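Local coordinates for protein ammonium transporter (Kuenenia stuttgartiensis, PDB 6EU6) that probably senses ammonium at the membrane through a transporter-like domain of the Amt family and passes the signal to a histidine kinase, at residues V57-K69 with I75-L87. Sequence-based numbering, arbitrary orientation.
Sequences VFFSVGFGFMFGK and IGIDLFFANDLAL
With CG anti to the carbonyl carbon (chi1 -76°), the ring of Phe65 stands beside Ile75, whose own CG1 is anti to the backbone N (chi1 -166°), and the two side chains run the same way. The extended Ile75 chain (chi2 165°) lays CD1 over one face of the ring, 4.0 Å from the Phe65 ring centroid, a CH-pi contact. Phe80 meets the same residue, its CE1 3.5 Å from Phe65 CD1, with the ring planes nearly perpendicular. At the other end of the contact a backbone CH takes the methyl's place: Phe81 CA lies over a face of the Phe59 ring, 4.2 Å from its centroid. The Phe81 ring has Ser60 O over one face and meets Ser60 CB through CE1 (3.5 Å).

Backbone bonds tie these patches together. Phe81 N donates to Ser60 O (3.1 Å) and weakly to Phe59 O, two carbonyls at the wider pi-type turn of the helix, and Gly76 N to Phe65 O (2.7 Å). Between them Gly64 has no side chain on the face turned to the loop, and its CA can lie 3.0 Å from Asp78 O. A water there donates to Phe59 O and Leu79 O and accepts from Gly64 N. Past the helix end, Lys69 N donates to Asp78 OD1 (2.8 Å), its N-H coming from above the carboxylate plane. Leu79 CD1 reaches the edge of the buried Phe63 ring, which also packs on Phe96 and Phe97 of helix 93-114.

A short antiparallel hairpin, 70-71 with 75-76, reverses the chain after helix 40-67, probably a membrane-spanning helix of the Amt fold, and the connection to helix 93-114 folds back along the last turns of helix 40-67.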
loop_
_atom_site.group_PDB
_atom_site.type_symbol
_atom_site.label_atom_id
_atom_site.label_comp_id
_atom_site.label_asym_id
_atom_site.label_seq_id
_atom_site.Cartn_x
_atom_site.Cartn_y
_atom_site.Cartn_z
ATOM N N VAL A 57 10.406 -21.277 7.476
ATOM C CA VAL A 57 11.743 -21.651 7.978
ATOM C C VAL A 57 12.070 -20.796 9.188
ATOM O O VAL A 57 12.643 -21.258 10.174
ATOM C CB VAL A 57 12.773 -21.521 6.860
ATOM C CG1 VAL A 57 14.219 -21.630 7.408
ATOM C CG2 VAL A 57 12.496 -22.536 5.795
ATOM N N PHE A 58 11.675 -19.525 9.158
ATOM C CA PHE A 58 12.002 -18.652 10.250
ATOM C C PHE A 58 11.125 -18.984 11.455
ATOM O O PHE A 58 11.623 -18.950 12.593
ATOM C CB PHE A 58 11.835 -17.169 9.914
ATOM C CG PHE A 58 12.478 -16.236 10.919
ATOM C CD1 PHE A 58 13.830 -16.124 11.007
ATOM C CD2 PHE A 58 11.732 -15.507 11.767
ATOM C CE1 PHE A 58 14.418 -15.270 11.926
ATOM C CE2 PHE A 58 12.302 -14.653 12.699
ATOM C CZ PHE A 58 13.655 -14.510 12.749
ATOM N N PHE A 59 9.848 -19.317 11.214
ATOM C CA PHE A 59 8.989 -19.803 12.286
ATOM C C PHE A 59 9.606 -21.061 12.936
ATOM O O PHE A 59 9.650 -21.174 14.172
ATOM C CB PHE A 59 7.602 -20.098 11.783
ATOM C CG PHE A 59 6.700 -20.789 12.780
ATOM C CD1 PHE A 59 6.033 -20.076 13.754
ATOM C CD2 PHE A 59 6.480 -22.139 12.701
ATOM C CE1 PHE A 59 5.224 -20.724 14.685
ATOM C CE2 PHE A 59 5.675 -22.790 13.618
ATOM C CZ PHE A 59 5.074 -22.094 14.616
ATOM N N SER A 60 10.105 -21.975 12.131
ATOM C CA SER A 60 10.484 -23.293 12.677
ATOM C C SER A 60 11.821 -23.208 13.420
ATOM O O SER A 60 11.939 -23.659 14.581
ATOM C CB SER A 60 10.626 -24.311 11.552
ATOM O OG SER A 60 9.398 -24.420 10.886
ATOM N N VAL A 61 12.837 -22.721 12.732
ATOM C CA VAL A 61 14.174 -22.661 13.341
ATOM C C VAL A 61 14.847 -21.325 13.442
ATOM O O VAL A 61 15.585 -21.043 14.437
ATOM C CB VAL A 61 15.130 -23.678 12.705
ATOM C CG1 VAL A 61 14.484 -25.036 12.693
ATOM C CG2 VAL A 61 15.483 -23.302 11.322
ATOM N N GLY A 62 14.605 -20.461 12.463
ATOM C CA GLY A 62 15.377 -19.208 12.430
ATOM C C GLY A 62 15.244 -18.343 13.661
ATOM O O GLY A 62 16.226 -17.842 14.206
ATOM N N PHE A 63 14.007 -18.107 14.102
ATOM C CA PHE A 63 13.800 -17.257 15.230
ATOM C C PHE A 63 14.554 -17.838 16.457
ATOM O O PHE A 63 15.123 -17.082 17.250
ATOM C CB PHE A 63 12.329 -17.079 15.541
ATOM C CG PHE A 63 12.059 -16.113 16.674
ATOM C CD1 PHE A 63 11.919 -14.737 16.425
ATOM C CD2 PHE A 63 11.955 -16.556 18.008
ATOM C CE1 PHE A 63 11.689 -13.849 17.442
ATOM C CE2 PHE A 63 11.787 -15.666 19.032
ATOM C CZ PHE A 63 11.619 -14.300 18.772
ATOM N N GLY A 64 14.525 -19.159 16.628
ATOM C CA GLY A 64 15.162 -19.745 17.802
ATOM C C GLY A 64 16.672 -19.571 17.779
ATOM O O GLY A 64 17.255 -19.093 18.735
ATOM N N PHE A 65 17.272 -19.869 16.644
ATOM C CA PHE A 65 18.706 -19.679 16.478
ATOM C C PHE A 65 19.109 -18.243 16.742
ATOM O O PHE A 65 20.192 -17.985 17.288
ATOM C CB PHE A 65 19.172 -20.042 15.087
ATOM C CG PHE A 65 19.268 -21.516 14.804
ATOM C CD1 PHE A 65 19.291 -22.481 15.805
ATOM C CD2 PHE A 65 19.396 -21.949 13.496
ATOM C CE1 PHE A 65 19.390 -23.845 15.506
ATOM C CE2 PHE A 65 19.565 -23.302 13.191
ATOM C CZ PHE A 65 19.548 -24.280 14.210
ATOM N N MET A 66 18.262 -17.298 16.334
ATOM C CA MET A 66 18.596 -15.891 16.382
ATOM C C MET A 66 18.385 -15.278 17.788
ATOM O O MET A 66 19.199 -14.508 18.282
ATOM C CB MET A 66 17.705 -15.120 15.391
ATOM C CG MET A 66 18.107 -13.641 15.252
ATOM S SD MET A 66 17.580 -13.069 13.582
ATOM C CE MET A 66 18.002 -11.300 13.673
ATOM N N PHE A 67 17.263 -15.603 18.402
ATOM C CA PHE A 67 16.840 -14.930 19.624
ATOM C C PHE A 67 16.664 -15.843 20.861
ATOM O O PHE A 67 16.426 -15.312 21.965
ATOM C CB PHE A 67 15.510 -14.186 19.376
ATOM C CG PHE A 67 15.670 -12.999 18.466
ATOM C CD1 PHE A 67 16.384 -11.846 18.885
ATOM C CD2 PHE A 67 15.161 -13.027 17.198
ATOM C CE1 PHE A 67 16.572 -10.778 17.987
ATOM C CE2 PHE A 67 15.276 -11.945 16.347
ATOM C CZ PHE A 67 16.017 -10.843 16.721
ATOM N N GLY A 68 16.738 -17.163 20.672
ATOM C CA GLY A 68 16.582 -18.078 21.773
ATOM C C GLY A 68 17.806 -18.062 22.711
ATOM O O GLY A 68 18.742 -17.256 22.581
ATOM N N LYS A 69 17.757 -18.975 23.664
ATOM C CA LYS A 69 18.632 -18.908 24.779
ATOM C C LYS A 69 20.000 -19.134 24.225
ATOM O O LYS A 69 20.266 -20.071 23.469
ATOM C CB LYS A 69 18.181 -19.915 25.827
ATOM C CG LYS A 69 19.165 -20.197 26.958
ATOM C CD LYS A 69 18.635 -21.376 27.779
ATOM C CE LYS A 69 19.667 -21.952 28.720
ATOM N NZ LYS A 69 20.031 -21.024 29.835
ATOM N N ILE A 75 24.835 -18.893 19.247
ATOM C CA ILE A 75 23.633 -19.416 18.608
ATOM C C ILE A 75 22.593 -19.637 19.695
ATOM O O ILE A 75 22.914 -19.949 20.864
ATOM C CB ILE A 75 23.889 -20.714 17.827
ATOM C CG1 ILE A 75 22.710 -21.057 16.893
ATOM C CG2 ILE A 75 24.098 -21.903 18.801
ATOM C CD1 ILE A 75 23.098 -22.091 15.881
ATOM N N GLY A 76 21.347 -19.402 19.324
ATOM C CA GLY A 76 20.218 -19.581 20.201
ATOM C C GLY A 76 19.780 -21.020 20.263
ATOM O O GLY A 76 19.879 -21.705 19.261
ATOM N N ILE A 77 19.241 -21.485 21.375
ATOM C CA ILE A 77 18.953 -22.947 21.452
ATOM C C ILE A 77 17.576 -23.308 21.934
ATOM O O ILE A 77 17.301 -24.463 22.229
ATOM C CB ILE A 77 20.027 -23.698 22.290
ATOM C CG1 ILE A 77 19.954 -23.299 23.784
ATOM C CG2 ILE A 77 21.423 -23.475 21.717
ATOM C CD1 ILE A 77 20.979 -23.972 24.675
ATOM N N ASP A 78 16.688 -22.337 21.972
ATOM C CA ASP A 78 15.282 -22.623 22.164
ATOM C C ASP A 78 14.459 -21.609 21.383
ATOM O O ASP A 78 15.029 -20.903 20.555
ATOM C CB ASP A 78 14.961 -22.688 23.657
ATOM C CG ASP A 78 14.997 -21.379 24.353
ATOM O OD1 ASP A 78 15.277 -20.302 23.775
ATOM O OD2 ASP A 78 14.769 -21.447 25.576
ATOM N N LEU A 79 13.154 -21.612 21.624
ATOM C CA LEU A 79 12.132 -20.826 20.923
ATOM C C LEU A 79 11.939 -21.299 19.476
ATOM O O LEU A 79 11.347 -20.599 18.621
ATOM C CB LEU A 79 12.464 -19.365 20.956
ATOM C CG LEU A 79 12.451 -18.714 22.332
ATOM C CD1 LEU A 79 13.008 -17.316 22.313
ATOM C CD2 LEU A 79 11.029 -18.713 22.863
ATOM N N PHE A 80 12.365 -22.519 19.208
ATOM C CA PHE A 80 11.965 -23.175 17.984
ATOM C C PHE A 80 10.438 -23.351 17.926
ATOM O O PHE A 80 9.808 -23.685 18.952
ATOM C CB PHE A 80 12.699 -24.508 17.822
ATOM C CG PHE A 80 14.166 -24.363 17.939
ATOM C CD1 PHE A 80 14.855 -23.568 17.019
ATOM C CD2 PHE A 80 14.867 -24.961 18.984
ATOM C CE1 PHE A 80 16.206 -23.405 17.104
ATOM C CE2 PHE A 80 16.231 -24.787 19.087
ATOM C CZ PHE A 80 16.916 -24.010 18.153
ATOM N N PHE A 81 9.842 -23.095 16.741
ATOM C CA PHE A 81 8.396 -23.206 16.553
ATOM C C PHE A 81 7.660 -22.260 17.493
ATOM O O PHE A 81 6.525 -22.539 17.932
ATOM C CB PHE A 81 7.904 -24.637 16.760
ATOM C CG PHE A 81 8.583 -25.625 15.866
ATOM C CD1 PHE A 81 8.302 -25.656 14.494
ATOM C CD2 PHE A 81 9.509 -26.511 16.370
ATOM C CE1 PHE A 81 8.931 -26.525 13.677
ATOM C CE2 PHE A 81 10.132 -27.382 15.549
ATOM C CZ PHE A 81 9.835 -27.408 14.211
ATOM N N ALA A 82 8.359 -21.188 17.856
ATOM C CA ALA A 82 7.868 -20.208 18.806
ATOM C C ALA A 82 7.547 -20.829 20.180
ATOM O O ALA A 82 6.661 -20.361 20.862
ATOM C CB ALA A 82 6.645 -19.517 18.247
ATOM N N ASN A 83 8.323 -21.817 20.593
ATOM C CA ASN A 83 8.013 -22.616 21.802
ATOM C C ASN A 83 8.082 -21.745 23.034
ATOM O O ASN A 83 9.134 -21.261 23.404
ATOM C CB ASN A 83 8.978 -23.833 21.913
ATOM C CG ASN A 83 8.704 -24.705 23.138
ATOM O OD1 ASN A 83 8.173 -24.246 24.106
ATOM N ND2 ASN A 83 8.962 -25.974 23.024
ATOM N N ASP A 84 6.911 -21.581 23.651
ATOM C CA ASP A 84 6.699 -20.829 24.848
ATOM C C ASP A 84 6.916 -19.351 24.702
ATOM O O ASP A 84 7.213 -18.667 25.677
ATOM C CB ASP A 84 7.549 -21.398 25.986
ATOM C CG ASP A 84 6.957 -22.625 26.552
ATOM O OD1 ASP A 84 5.742 -22.827 26.273
ATOM O OD2 ASP A 84 7.695 -23.379 27.256
ATOM N N LEU A 85 6.668 -18.823 23.520
ATOM C CA LEU A 85 6.876 -17.391 23.288
ATOM C C LEU A 85 6.153 -16.569 24.350
ATOM O O LEU A 85 6.776 -15.786 25.039
ATOM C CB LEU A 85 6.394 -16.995 21.881
ATOM C CG LEU A 85 6.895 -15.665 21.374
ATOM C CD1 LEU A 85 8.393 -15.720 21.129
ATOM C CD2 LEU A 85 6.190 -15.360 20.075
ATOM N N ALA A 86 4.855 -16.786 24.476
ATOM C CA ALA A 86 3.985 -16.190 25.512
ATOM C C ALA A 86 4.461 -16.255 26.999
ATOM O O ALA A 86 3.992 -15.483 27.820
ATOM C CB ALA A 86 2.590 -16.832 25.409
ATOM N N LEU A 87 5.335 -17.178 27.351
ATOM C CA LEU A 87 5.863 -17.238 28.711
ATOM C C LEU A 87 7.026 -16.276 28.938
ATOM O O LEU A 87 7.356 -15.949 30.067
ATOM C CB LEU A 87 6.348 -18.631 29.028
ATOM C CG LEU A 87 5.316 -19.591 29.602
ATOM C CD1 LEU A 87 3.875 -19.307 29.196
ATOM C CD2 LEU A 87 5.768 -20.982 29.191
HETATM O O HOH W 1 12.086 -20.469 15.798
#